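Local coordinates for protein Nup188 (Myceliophthora thermophila, PDB 4KF8) that probably helps to build the scaffold of the nuclear pore complex, with structural and functional properties in common with nuclear transport receptors, at residues R80-L85 / Q135-L140; S139-S144 / G183-A188; T96-L101 / D152-E157; V42-T47 / T105-A110. All coordinates share one frame; numbering follows the deposited sequence.

Contact 1: R80-L85 / Q135-L140; sequences RSFRNL and QVATSL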
loop_
_atom_site.group_PDB
_atom_site.type_symbol
_atom_site.label_atom_id
_atom_site.label_comp_id
_atom_site.label_asym_id
_atom_site.label_seq_id
_atom_site.Cartn_x
_atom_site.Cartn_y
_atom_site.Cartn_z
ATOM N N ARG A 80 -9.931 -17.019 -4.277
ATOM C CA ARG A 80 -9.727 -18.129 -5.205
ATOM C C ARG A 80 -8.776 -17.784 -6.350
ATOM O O ARG A 80 -7.983 -18.619 -6.786
ATOM C CB ARG A 80 -11.071 -18.593 -5.769
ATOM C CG ARG A 80 -10.976 -19.747 -6.751
ATOM C CD ARG A 80 -12.317 -19.988 -7.425
ATOM N NE ARG A 80 -13.392 -20.121 -6.445
ATOM C CZ ARG A 80 -14.680 -20.229 -6.756
ATOM N NH1 ARG A 80 -15.065 -20.217 -8.027
ATOM N NH2 ARG A 80 -15.587 -20.345 -5.793
ATOM N N SER A 81 -8.856 -16.549 -6.831
ATOM C CA SER A 81 -8.049 -16.132 -7.969
ATOM C C SER A 81 -6.572 -15.993 -7.619
ATOM O O SER A 81 -5.708 -16.392 -8.399
ATOM C CB SER A 81 -8.588 -14.831 -8.567
ATOM O OG SER A 81 -9.851 -15.038 -9.174
ATOM N N PHE A 82 -6.287 -15.431 -6.446
ATOM C CA PHE A 82 -4.907 -15.265 -5.996
ATOM C C PHE A 82 -4.212 -16.612 -5.834
ATOM O O PHE A 82 -3.020 -16.743 -6.109
ATOM C CB PHE A 82 -4.845 -14.481 -4.684
ATOM C CG PHE A 82 -3.456 -14.344 -4.131
ATOM C CD1 PHE A 82 -2.549 -13.478 -4.714
ATOM C CD2 PHE A 82 -3.051 -15.090 -3.038
ATOM C CE1 PHE A 82 -1.268 -13.352 -4.216
ATOM C CE2 PHE A 82 -1.771 -14.969 -2.538
ATOM C CZ PHE A 82 -0.879 -14.097 -3.131
ATOM N N ARG A 83 -4.971 -17.608 -5.384
ATOM C CA ARG A 83 -4.482 -18.979 -5.283
ATOM C C ARG A 83 -3.978 -19.473 -6.634
ATOM O O ARG A 83 -2.948 -20.142 -6.720
ATOM C CB ARG A 83 -5.596 -19.900 -4.785
ATOM C CG ARG A 83 -6.126 -19.545 -3.412
ATOM C CD ARG A 83 -5.245 -20.112 -2.309
ATOM N NE ARG A 83 -5.358 -21.566 -2.212
ATOM C CZ ARG A 83 -4.362 -22.415 -2.444
ATOM N NH1 ARG A 83 -3.163 -21.960 -2.778
ATOM N NH2 ARG A 83 -4.564 -23.721 -2.332
ATOM N N ASN A 84 -4.712 -19.135 -7.690
ATOM C CA ASN A 84 -4.333 -19.536 -9.038
ATOM C C ASN A 84 -3.141 -18.742 -9.558
ATOM O O ASN A 84 -2.352 -19.248 -10.353
ATOM C CB ASN A 84 -5.519 -19.395 -9.996
ATOM C CG ASN A 84 -6.719 -20.212 -9.564
ATOM O OD1 ASN A 84 -6.836 -20.594 -8.402
ATOM N ND2 ASN A 84 -7.622 -20.480 -10.500
ATOM N N LEU A 85 -3.008 -17.505 -9.092
ATOM C CA LEU A 85 -1.978 -16.592 -9.593
ATOM C C LEU A 85 -0.546 -16.997 -9.233
ATOM O O LEU A 85 0.413 -16.339 -9.638
ATOM C CB LEU A 85 -2.256 -15.159 -9.130
ATOM C CG LEU A 85 -2.748 -14.181 -10.201
ATOM C CD1 LEU A 85 -1.640 -13.877 -11.201
ATOM C CD2 LEU A 85 -3.972 -14.741 -10.904
ATOM N N GLN A 135 -0.287 -16.554 3.605
ATOM C CA GLN A 135 0.827 -17.489 3.584
ATOM C C GLN A 135 1.523 -17.419 2.223
ATOM O O GLN A 135 2.737 -17.229 2.145
ATOM C CB GLN A 135 0.327 -18.908 3.845
ATOM C CG GLN A 135 -0.545 -19.057 5.080
ATOM C CD GLN A 135 -1.244 -20.402 5.122
ATOM O OE1 GLN A 135 -0.814 -21.318 5.826
ATOM N NE2 GLN A 135 -2.322 -20.533 4.357
ATOM N N VAL A 136 0.745 -17.558 1.151
ATOM C CA VAL A 136 1.289 -17.513 -0.205
ATOM C C VAL A 136 1.666 -16.084 -0.614
ATOM O O VAL A 136 2.631 -15.875 -1.351
ATOM C CB VAL A 136 0.320 -18.152 -1.227
ATOM C CG1 VAL A 136 0.813 -17.953 -2.653
ATOM C CG2 VAL A 136 0.152 -19.634 -0.939
ATOM N N ALA A 137 0.913 -15.102 -0.123
ATOM C CA ALA A 137 1.262 -13.700 -0.337
ATOM C C ALA A 137 2.637 -13.374 0.250
ATOM O O ALA A 137 3.440 -12.682 -0.383
ATOM C CB ALA A 137 0.199 -12.791 0.254
ATOM N N THR A 138 2.903 -13.875 1.456
ATOM C CA THR A 138 4.218 -13.740 2.082
ATOM C C THR A 138 5.277 -14.498 1.300
ATOM O O THR A 138 6.400 -14.019 1.126
ATOM C CB THR A 138 4.234 -14.311 3.509
ATOM O OG1 THR A 138 3.575 -15.583 3.515
ATOM C CG2 THR A 138 3.540 -13.383 4.481
ATOM N N SER A 139 4.919 -15.700 0.862
ATOM C CA SER A 139 5.820 -16.535 0.080
ATOM C C SER A 139 6.257 -15.778 -1.161
ATOM O O SER A 139 7.446 -15.704 -1.474
ATOM C CB SER A 139 5.122 -17.831 -0.333
ATOM O OG SER A 139 4.350 -18.356 0.736
ATOM N N LEU A 140 5.277 -15.198 -1.847
ATOM C CA LEU A 140 5.508 -14.441 -3.066
ATOM C C LEU A 140 6.453 -13.262 -2.836
ATOM O O LEU A 140 7.233 -12.906 -3.719
ATOM C CB LEU A 140 4.175 -13.951 -3.630
ATOM C CG LEU A 140 4.180 -13.401 -5.057
ATOM C CD1 LEU A 140 4.561 -14.493 -6.048
ATOM C CD2 LEU A 140 2.830 -12.789 -5.407
#
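In the all-helical C-terminal domain of Nup188, consistent with an alpha-solenoid stack, Phe82 of helix 67-84 packs against Val136, Ala137 and Leu140 of helix 134-143. The local axes stay 10.8 Å apart and run within 37° of parallel, a gap bridged mainly by the Phe82 ring, with Val136 and Leu140 reaching toward it from the other helix. The Phe82 CG stands anti to the backbone N (chi1 177°) on a CB that points toward the other helix, and the far end of the ring meets the neighbouring backbone. There CZ lies 3.5 Å from Ala137 CA, which sits at the ring edge near its plane, and Ala137 N is likewise met in the plane. The methyl of Ala137 adds a second touch, its CB 3.8 Å from Phe82 CZ. On one flank of the ring, CE2 comes within 3.9 Å of Val136 CG1, and the two side chains slide past each other in opposite directions. On the other flank CE1 reaches Leu140 CD2 at 4.3 Å, a looser and oblique approach. An alanine in place of Phe82 would probably leave a gap before Ala137 and deprive the Val136 and Leu140 methyls of their aromatic partner. The ring also touches Leu101 of helix 98-113 and Leu162 of helix 154-167, so four helices meet around it. At the more open margin, the Arg83 CB points away, yet its folded chain returns the guanidinium to the seam, where NH1 stops 4.4 Å from Val136 CG2.

Contact 2: S139-S144 / G183-A188; sequences SLFSWS and GHLTSA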
loop_
_atom_site.group_PDB
_atom_site.type_symbol
_atom_site.label_atom_id
_atom_site.label_comp_id
_atom_site.label_asym_id
_atom_site.label_seq_id
_atom_site.Cartn_x
_atom_site.Cartn_y
_atom_site.Cartn_z
ATOM N N SER A 139 4.919 -15.700 0.862
ATOM C CA SER A 139 5.820 -16.535 0.080
ATOM C C SER A 139 6.257 -15.778 -1.161
ATOM O O SER A 139 7.446 -15.704 -1.474
ATOM C CB SER A 139 5.122 -17.831 -0.333
ATOM O OG SER A 139 4.350 -18.356 0.736
ATOM N N LEU A 140 5.277 -15.198 -1.847
ATOM C CA LEU A 140 5.508 -14.441 -3.066
ATOM C C LEU A 140 6.453 -13.262 -2.836
ATOM O O LEU A 140 7.233 -12.906 -3.719
ATOM C CB LEU A 140 4.175 -13.951 -3.630
ATOM C CG LEU A 140 4.180 -13.401 -5.057
ATOM C CD1 LEU A 140 4.561 -14.493 -6.048
ATOM C CD2 LEU A 140 2.830 -12.789 -5.407
ATOM N N PHE A 141 6.383 -12.660 -1.653
ATOM C CA PHE A 141 7.257 -11.540 -1.323
ATOM C C PHE A 141 8.713 -11.985 -1.197
ATOM O O PHE A 141 9.623 -11.296 -1.656
ATOM C CB PHE A 141 6.806 -10.849 -0.035
ATOM C CG PHE A 141 7.750 -9.783 0.438
ATOM C CD1 PHE A 141 7.726 -8.518 -0.125
ATOM C CD2 PHE A 141 8.670 -10.049 1.440
ATOM C CE1 PHE A 141 8.598 -7.536 0.303
ATOM C CE2 PHE A 141 9.543 -9.073 1.871
ATOM C CZ PHE A 141 9.506 -7.813 1.302
ATOM N N SER A 142 8.927 -13.134 -0.568
ATOM C CA SER A 142 10.268 -13.690 -0.429
ATOM C C SER A 142 10.761 -14.245 -1.765
ATOM O O SER A 142 11.953 -14.495 -1.948
ATOM C CB SER A 142 10.284 -14.771 0.654
ATOM O OG SER A 142 9.022 -15.408 0.751
ATOM N N TRP A 143 9.830 -14.424 -2.698
ATOM C CA TRP A 143 10.149 -14.916 -4.033
ATOM C C TRP A 143 10.689 -13.815 -4.942
ATOM O O TRP A 143 11.706 -13.995 -5.612
ATOM C CB TRP A 143 8.898 -15.500 -4.690
ATOM C CG TRP A 143 8.609 -16.921 -4.350
ATOM C CD1 TRP A 143 7.467 -17.415 -3.794
ATOM C CD2 TRP A 143 9.471 -18.042 -4.560
ATOM N NE1 TRP A 143 7.565 -18.774 -3.639
ATOM C CE2 TRP A 143 8.787 -19.184 -4.102
ATOM C CE3 TRP A 143 10.755 -18.191 -5.088
ATOM C CZ2 TRP A 143 9.344 -20.457 -4.155
ATOM C CZ3 TRP A 143 11.306 -19.453 -5.140
ATOM C CH2 TRP A 143 10.603 -20.570 -4.674
ATOM N N SER A 144 9.987 -12.685 -4.933
ATOM C CA SER A 144 10.104 -11.602 -5.921
ATOM C C SER A 144 11.333 -11.538 -6.841
ATOM O O SER A 144 11.185 -11.559 -8.065
ATOM C CB SER A 144 9.868 -10.241 -5.257
ATOM O OG SER A 144 10.805 -10.001 -4.230
ATOM N N GLY A 183 9.158 -10.805 10.235
ATOM C CA GLY A 183 10.342 -11.640 10.206
ATOM C C GLY A 183 10.692 -12.008 8.780
ATOM O O GLY A 183 11.864 -12.057 8.409
ATOM N N HIS A 184 9.660 -12.261 7.978
ATOM C CA HIS A 184 9.833 -12.630 6.580
ATOM C C HIS A 184 10.289 -11.429 5.759
ATOM O O HIS A 184 10.986 -11.583 4.755
ATOM C CB HIS A 184 8.524 -13.179 6.013
ATOM C CG HIS A 184 8.112 -14.496 6.594
ATOM N ND1 HIS A 184 6.798 -14.804 6.881
ATOM C CD2 HIS A 184 8.836 -15.591 6.928
ATOM C CE1 HIS A 184 6.733 -16.028 7.372
ATOM N NE2 HIS A 184 7.954 -16.528 7.412
ATOM N N LEU A 185 9.887 -10.237 6.193
ATOM C CA LEU A 185 10.223 -9.002 5.491
ATOM C C LEU A 185 11.724 -8.755 5.469
ATOM O O LEU A 185 12.288 -8.395 4.436
ATOM C CB LEU A 185 9.528 -7.800 6.140
ATOM C CG LEU A 185 8.007 -7.673 6.032
ATOM C CD1 LEU A 185 7.537 -6.358 6.643
ATOM C CD2 LEU A 185 7.540 -7.798 4.589
ATOM N N THR A 186 12.365 -8.946 6.615
ATOM C CA THR A 186 13.779 -8.630 6.757
ATOM C C THR A 186 14.682 -9.775 6.307
ATOM O O THR A 186 15.831 -9.556 5.930
ATOM C CB THR A 186 14.123 -8.245 8.207
ATOM O OG1 THR A 186 13.784 -9.325 9.086
ATOM C CG2 THR A 186 13.357 -6.998 8.625
ATOM N N SER A 187 14.156 -10.995 6.347
ATOM C CA SER A 187 14.933 -12.171 5.968
ATOM C C SER A 187 14.930 -12.382 4.458
ATOM O O SER A 187 15.791 -13.080 3.921
ATOM C CB SER A 187 14.391 -13.422 6.664
ATOM O OG SER A 187 13.124 -13.783 6.141
ATOM N N ALA A 188 13.957 -11.779 3.781
ATOM C CA ALA A 188 13.821 -11.905 2.332
ATOM C C ALA A 188 15.067 -11.417 1.603
ATOM O O ALA A 188 15.825 -10.601 2.129
ATOM C CB ALA A 188 12.597 -11.143 1.848
#
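Two first torsions direct the CG atoms of Phe141 and Leu185: Phe141 CG lies anti to the backbone N (chi1 174°), and Leu185 CG lies beside its own backbone N, anti to the carbonyl carbon (chi1 -69°). The Leu185 CB points away, yet its CD2 methyl still lies against Phe141, and the two side chains cross at about a right angle. Leu185 CD2 rests over one face of the Phe141 ring, 4.0 Å from the centroid and 27° off the normal, a CH-pi contact. Phe141 CE2 also touches Ala188 CB at 3.7 Å, from an oblique direction, while His184 O lies near the ring plane, 4.1 Å from CE2. Ala188, where the chain leaves helix 181-187, points its methyl at the C-terminal turn of helix 134-143; its CB is 4.1 Å from Ser142 CA. An alanine in place of Phe141 would probably open a gap under Leu185 CD2 and leave that methyl without its aromatic face. Leu160 of helix 154-167 touches both Phe141 and Leu185. Two hydroxyls bond within their own segments: Ser144 OG donates to Phe141 O, and Ser187 OG to Gly183 O. Adhesion between these two helix ends therefore rests on apolar and CH-pi contacts.

Contact 3: T96-L101 / D152-E157; sequences TTPEDL and DPIYGE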
loop_
_atom_site.group_PDB
_atom_site.type_symbol
_atom_site.label_atom_id
_atom_site.label_comp_id
_atom_site.label_asym_id
_atom_site.label_seq_id
_atom_site.Cartn_x
_atom_site.Cartn_y
_atom_site.Cartn_z
ATOM N N THR A 96 -0.942 -15.642 -17.817
ATOM C CA THR A 96 -1.257 -14.735 -16.725
ATOM C C THR A 96 -0.140 -13.724 -16.558
ATOM O O THR A 96 1.025 -14.011 -16.835
ATOM C CB THR A 96 -1.461 -15.483 -15.404
ATOM O OG1 THR A 96 -0.251 -16.162 -15.048
ATOM C CG2 THR A 96 -2.589 -16.494 -15.541
ATOM N N THR A 97 -0.507 -12.534 -16.106
ATOM C CA THR A 97 0.446 -11.448 -15.957
ATOM C C THR A 97 0.345 -10.853 -14.555
ATOM O O THR A 97 -0.634 -11.095 -13.848
ATOM C CB THR A 97 0.202 -10.353 -17.024
ATOM O OG1 THR A 97 -1.144 -9.867 -16.926
ATOM C CG2 THR A 97 0.438 -10.907 -18.421
ATOM N N PRO A 98 1.376 -10.101 -14.133
ATOM C CA PRO A 98 1.323 -9.336 -12.885
ATOM C C PRO A 98 0.067 -8.476 -12.763
ATOM O O PRO A 98 -0.499 -8.368 -11.677
ATOM C CB PRO A 98 2.565 -8.432 -12.974
ATOM C CG PRO A 98 3.293 -8.828 -14.251
ATOM C CD PRO A 98 2.744 -10.147 -14.669
ATOM N N GLU A 99 -0.364 -7.884 -13.874
ATOM C CA GLU A 99 -1.503 -6.969 -13.875
ATOM C C GLU A 99 -2.813 -7.675 -13.552
ATOM O O GLU A 99 -3.800 -7.032 -13.198
ATOM C CB GLU A 99 -1.616 -6.238 -15.216
ATOM C CG GLU A 99 -0.438 -5.334 -15.550
ATOM C CD GLU A 99 0.784 -6.102 -16.012
ATOM O OE1 GLU A 99 0.690 -7.336 -16.166
ATOM O OE2 GLU A 99 1.842 -5.472 -16.219
ATOM N N ASP A 100 -2.822 -8.995 -13.685
ATOM C CA ASP A 100 -3.974 -9.783 -13.284
ATOM C C ASP A 100 -4.076 -9.777 -11.766
ATOM O O ASP A 100 -5.169 -9.672 -11.214
ATOM C CB ASP A 100 -3.864 -11.215 -13.812
ATOM C CG ASP A 100 -4.046 -11.299 -15.319
ATOM O OD1 ASP A 100 -4.947 -10.621 -15.854
ATOM O OD2 ASP A 100 -3.285 -12.039 -15.976
ATOM N N LEU A 101 -2.930 -9.881 -11.099
ATOM C CA LEU A 101 -2.882 -9.827 -9.645
ATOM C C LEU A 101 -3.262 -8.437 -9.154
ATOM O O LEU A 101 -4.029 -8.295 -8.202
ATOM C CB LEU A 101 -1.489 -10.210 -9.139
ATOM C CG LEU A 101 -1.231 -10.102 -7.632
ATOM C CD1 LEU A 101 -2.308 -10.821 -6.843
ATOM C CD2 LEU A 101 0.142 -10.648 -7.281
ATOM N N ASP A 152 12.978 -5.214 -12.036
ATOM C CA ASP A 152 12.411 -4.911 -10.730
ATOM C C ASP A 152 11.538 -6.029 -10.165
ATOM O O ASP A 152 10.780 -6.663 -10.894
ATOM C CB ASP A 152 11.595 -3.622 -10.811
ATOM C CG ASP A 152 10.535 -3.668 -11.898
ATOM O OD1 ASP A 152 10.496 -4.662 -12.650
ATOM O OD2 ASP A 152 9.748 -2.707 -12.010
ATOM N N PRO A 153 11.636 -6.260 -8.849
ATOM C CA PRO A 153 10.795 -7.239 -8.155
ATOM C C PRO A 153 9.334 -6.809 -8.198
ATOM O O PRO A 153 8.809 -6.334 -7.194
ATOM C CB PRO A 153 11.309 -7.179 -6.715
ATOM C CG PRO A 153 12.671 -6.581 -6.818
ATOM C CD PRO A 153 12.584 -5.607 -7.934
ATOM N N ILE A 154 8.694 -6.971 -9.353
ATOM C CA ILE A 154 7.308 -6.551 -9.538
ATOM C C ILE A 154 6.347 -7.273 -8.601
ATOM O O ILE A 154 5.356 -6.695 -8.158
ATOM C CB ILE A 154 6.842 -6.757 -10.995
ATOM C CG1 ILE A 154 7.272 -8.134 -11.498
ATOM C CG2 ILE A 154 7.401 -5.661 -11.895
ATOM C CD1 ILE A 154 6.147 -8.974 -12.043
ATOM N N TYR A 155 6.641 -8.533 -8.300
ATOM C CA TYR A 155 5.773 -9.321 -7.435
ATOM C C TYR A 155 5.979 -8.992 -5.962
ATOM O O TYR A 155 5.160 -9.357 -5.120
ATOM C CB TYR A 155 5.962 -10.817 -7.684
ATOM C CG TYR A 155 5.156 -11.333 -8.849
ATOM C CD1 TYR A 155 3.769 -11.336 -8.803
ATOM C CD2 TYR A 155 5.775 -11.815 -9.994
ATOM C CE1 TYR A 155 3.018 -11.800 -9.865
ATOM C CE2 TYR A 155 5.031 -12.287 -11.064
ATOM C CZ TYR A 155 3.650 -12.276 -10.992
ATOM O OH TYR A 155 2.899 -12.740 -12.046
ATOM N N GLY A 156 7.076 -8.306 -5.659
ATOM C CA GLY A 156 7.341 -7.867 -4.305
ATOM C C GLY A 156 6.312 -6.851 -3.859
ATOM O O GLY A 156 5.661 -7.019 -2.830
ATOM N N GLU A 157 6.158 -5.795 -4.650
ATOM C CA GLU A 157 5.225 -4.728 -4.322
ATOM C C GLU A 157 3.774 -5.193 -4.395
ATOM O O GLU A 157 2.934 -4.751 -3.618
ATOM C CB GLU A 157 5.430 -3.536 -5.253
ATOM C CG GLU A 157 4.686 -2.291 -4.801
ATOM C CD GLU A 157 4.623 -1.224 -5.871
ATOM O OE1 GLU A 157 4.664 -1.579 -7.064
ATOM O OE2 GLU A 157 4.527 -0.030 -5.518
#
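Tyr155 meets Leu101 with one edge of its ring and Pro98 with its phenol tip. From CB, the CG stands beside the backbone N and anti to the carbonyl carbon (chi1 -84°), and the ring beyond it reaches the other helix. Next along it, CD1 and CE1 each lie 4.0 Å from Leu101 CD2, a methyl that meets the ring at its edge, in plane. Beyond them CZ is 4.3 Å from Pro98 CD. At the tip, OH is 3.7 Å from the same Pro98 CD and 4.0 Å from Thr97 C, so the hydroxyl sits against the turn that leads into helix 98-113. The contact joins the N-terminal ends of two helices, 98-113 and 154-167, of this all-helical domain; Pro153, at the N-cap position of the second, is the centre of an inverse gamma turn. Beside the tyrosine, Ile154 CD1 touches the pyrrolidine ring, 3.6 Å from Pro98 CG. The turn carrying Pro98 is tied down by Thr97 N, which donates to Asp100 OD2 at 2.8 Å with an N-H...O angle of 162°, meeting the carboxylate on its anti side and 30° out of plane. Asp100 OD1 is in turn salt-bridged to Arg34 NE.

Contact 4: V42-T47 / T105-A110; sequences VVLRGT and TAILQA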
loop_
_atom_site.group_PDB
_atom_site.type_symbol
_atom_site.label_atom_id
_atom_site.label_comp_id
_atom_site.label_asym_id
_atom_site.label_seq_id
_atom_site.Cartn_x
_atom_site.Cartn_y
_atom_site.Cartn_z
ATOM N N VAL A 42 -15.851 -1.958 -11.566
ATOM C CA VAL A 42 -16.657 -0.769 -11.817
ATOM C C VAL A 42 -17.922 -0.770 -10.961
ATOM O O VAL A 42 -18.231 0.221 -10.301
ATOM C CB VAL A 42 -17.015 -0.627 -13.315
ATOM C CG1 VAL A 42 -18.120 0.391 -13.510
ATOM C CG2 VAL A 42 -15.783 -0.244 -14.121
ATOM N N VAL A 43 -18.639 -1.890 -10.968
ATOM C CA VAL A 43 -19.848 -2.050 -10.163
ATOM C C VAL A 43 -19.568 -1.853 -8.675
ATOM O O VAL A 43 -20.295 -1.134 -7.992
ATOM C CB VAL A 43 -20.484 -3.441 -10.364
ATOM C CG1 VAL A 43 -21.709 -3.599 -9.475
ATOM C CG2 VAL A 43 -20.853 -3.656 -11.823
ATOM N N LEU A 44 -18.510 -2.493 -8.185
ATOM C CA LEU A 44 -18.119 -2.395 -6.780
ATOM C C LEU A 44 -17.804 -0.964 -6.357
ATOM O O LEU A 44 -18.211 -0.525 -5.282
ATOM C CB LEU A 44 -16.925 -3.305 -6.494
ATOM C CG LEU A 44 -17.220 -4.795 -6.337
ATOM C CD1 LEU A 44 -15.941 -5.602 -6.399
ATOM C CD2 LEU A 44 -17.952 -5.047 -5.033
ATOM N N ARG A 45 -17.071 -0.242 -7.198
ATOM C CA ARG A 45 -16.820 1.170 -6.957
ATOM C C ARG A 45 -18.125 1.942 -7.068
ATOM O O ARG A 45 -18.309 2.967 -6.417
ATOM C CB ARG A 45 -15.796 1.714 -7.951
ATOM C CG ARG A 45 -14.372 1.274 -7.687
ATOM C CD ARG A 45 -13.871 1.846 -6.373
ATOM N NE ARG A 45 -12.537 1.364 -6.024
ATOM C CZ ARG A 45 -12.026 1.421 -4.800
ATOM N NH1 ARG A 45 -12.740 1.934 -3.809
ATOM N NH2 ARG A 45 -10.804 0.962 -4.563
ATOM N N GLY A 46 -19.035 1.438 -7.893
ATOM C CA GLY A 46 -20.323 2.076 -8.082
ATOM C C GLY A 46 -21.255 1.856 -6.908
ATOM O O GLY A 46 -22.305 2.493 -6.812
ATOM N N THR A 47 -20.874 0.949 -6.012
ATOM C CA THR A 47 -21.675 0.667 -4.825
ATOM C C THR A 47 -21.434 1.691 -3.727
ATOM O O THR A 47 -20.967 1.351 -2.644
ATOM C CB THR A 47 -21.388 -0.730 -4.247
ATOM O OG1 THR A 47 -19.995 -0.839 -3.938
ATOM C CG2 THR A 47 -21.775 -1.815 -5.240
ATOM N N THR A 105 -6.040 -7.369 -6.537
ATOM C CA THR A 105 -5.780 -6.481 -5.408
ATOM C C THR A 105 -6.739 -5.292 -5.439
ATOM O O THR A 105 -7.202 -4.830 -4.399
ATOM C CB THR A 105 -4.321 -5.964 -5.402
ATOM O OG1 THR A 105 -3.412 -7.071 -5.378
ATOM C CG2 THR A 105 -4.068 -5.089 -4.190
ATOM N N ALA A 106 -7.044 -4.819 -6.644
ATOM C CA ALA A 106 -7.946 -3.686 -6.835
ATOM C C ALA A 106 -9.387 -4.026 -6.466
ATOM O O ALA A 106 -10.080 -3.219 -5.843
ATOM C CB ALA A 106 -7.873 -3.195 -8.263
ATOM N N ILE A 107 -9.832 -5.218 -6.852
ATOM C CA ILE A 107 -11.195 -5.650 -6.571
ATOM C C ILE A 107 -11.398 -5.808 -5.066
ATOM O O ILE A 107 -12.479 -5.532 -4.545
ATOM C CB ILE A 107 -11.539 -6.958 -7.321
ATOM C CG1 ILE A 107 -11.452 -6.752 -8.833
ATOM C CG2 ILE A 107 -12.938 -7.438 -6.974
ATOM C CD1 ILE A 107 -11.811 -7.979 -9.631
ATOM N N LEU A 108 -10.342 -6.233 -4.377
ATOM C CA LEU A 108 -10.331 -6.325 -2.918
ATOM C C LEU A 108 -10.576 -4.966 -2.263
ATOM O O LEU A 108 -11.367 -4.855 -1.327
ATOM C CB LEU A 108 -9.001 -6.907 -2.432
ATOM C CG LEU A 108 -8.752 -6.977 -0.920
ATOM C CD1 LEU A 108 -9.771 -7.866 -0.220
ATOM C CD2 LEU A 108 -7.341 -7.463 -0.634
ATOM N N GLN A 109 -9.898 -3.937 -2.767
ATOM C CA GLN A 109 -10.054 -2.578 -2.254
ATOM C C GLN A 109 -11.485 -2.085 -2.414
ATOM O O GLN A 109 -12.029 -1.424 -1.530
ATOM C CB GLN A 109 -9.120 -1.610 -2.976
ATOM C CG GLN A 109 -7.692 -2.083 -3.121
ATOM C CD GLN A 109 -6.781 -1.011 -3.693
ATOM O OE1 GLN A 109 -6.928 0.176 -3.386
ATOM N NE2 GLN A 109 -5.838 -1.423 -4.534
ATOM N N ALA A 110 -12.083 -2.398 -3.555
ATOM C CA ALA A 110 -13.445 -1.978 -3.839
ATOM C C ALA A 110 -14.422 -2.671 -2.898
ATOM O O ALA A 110 -15.391 -2.065 -2.447
ATOM C CB ALA A 110 -13.788 -2.274 -5.277
#
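Leu44 and Arg45 of helix 30-46 both close on Ala110 of helix 98-113. Leu44 CB meets Ala110 CB at 3.5 Å, backbone close to backbone: the alpha carbons of this pair are only 5.5 Å apart. Farther out on the same leucine, CD1 touches Ile107 CG2 at 3.6 Å, the two side chains crossing at about a right angle. Arg45 adds a second set of contacts. Its chain is bent at chi2 (-65°); the guanidinium lies with one face over the backbone, Ala110 CA standing 3.8 Å above the centre of its plane. NE adds a contact with Ala110 CB, and NH2 lies 3.5 Å from Gln109 CB. The guanidinium and the Gln109 amide are turned 89° against each other, so these flat groups do not stack. The whole is a near-parallel helix packing within the all-helical domain, with local axes 9.1 Å apart at 22°; helix 67-84 comes between the two helices in the chain. The small Ala110 side chain is consistent with so close an approach. In the next shell, Ser113 OG is hydrogen-bonded to Gln109 O and weakly to Arg45 NH1, which may help to steady the guanidinium. Ile107 also touches Leu37 and Leu40, farther along the same partner helix 30-46, and Val78 of helix 67-84.

Overall arrangement
The contacts fall into two pairs, 3 with 4 on helix 98-113 and 1 with 2 on helix 134-143, joined where contacts 1 and 3 touch, centres about 12 Å apart, through Phe82 on Leu101 and Leu140 on Tyr155. Contact 2 shares Ser139 and Leu140 with contact 1, centres about 13 Å apart, and also touches contact 3. Along the sequence, contact 4 alternates with contacts 1 and 3, contact 1 with 3, and contact 3 with 2; contact 4 closes before contact 2 opens, and these two lie farthest apart, about 28 Å between centres. The interleaving joins helices distant in sequence, consistent with the continuous helical stack of a scaffold nucleoporin.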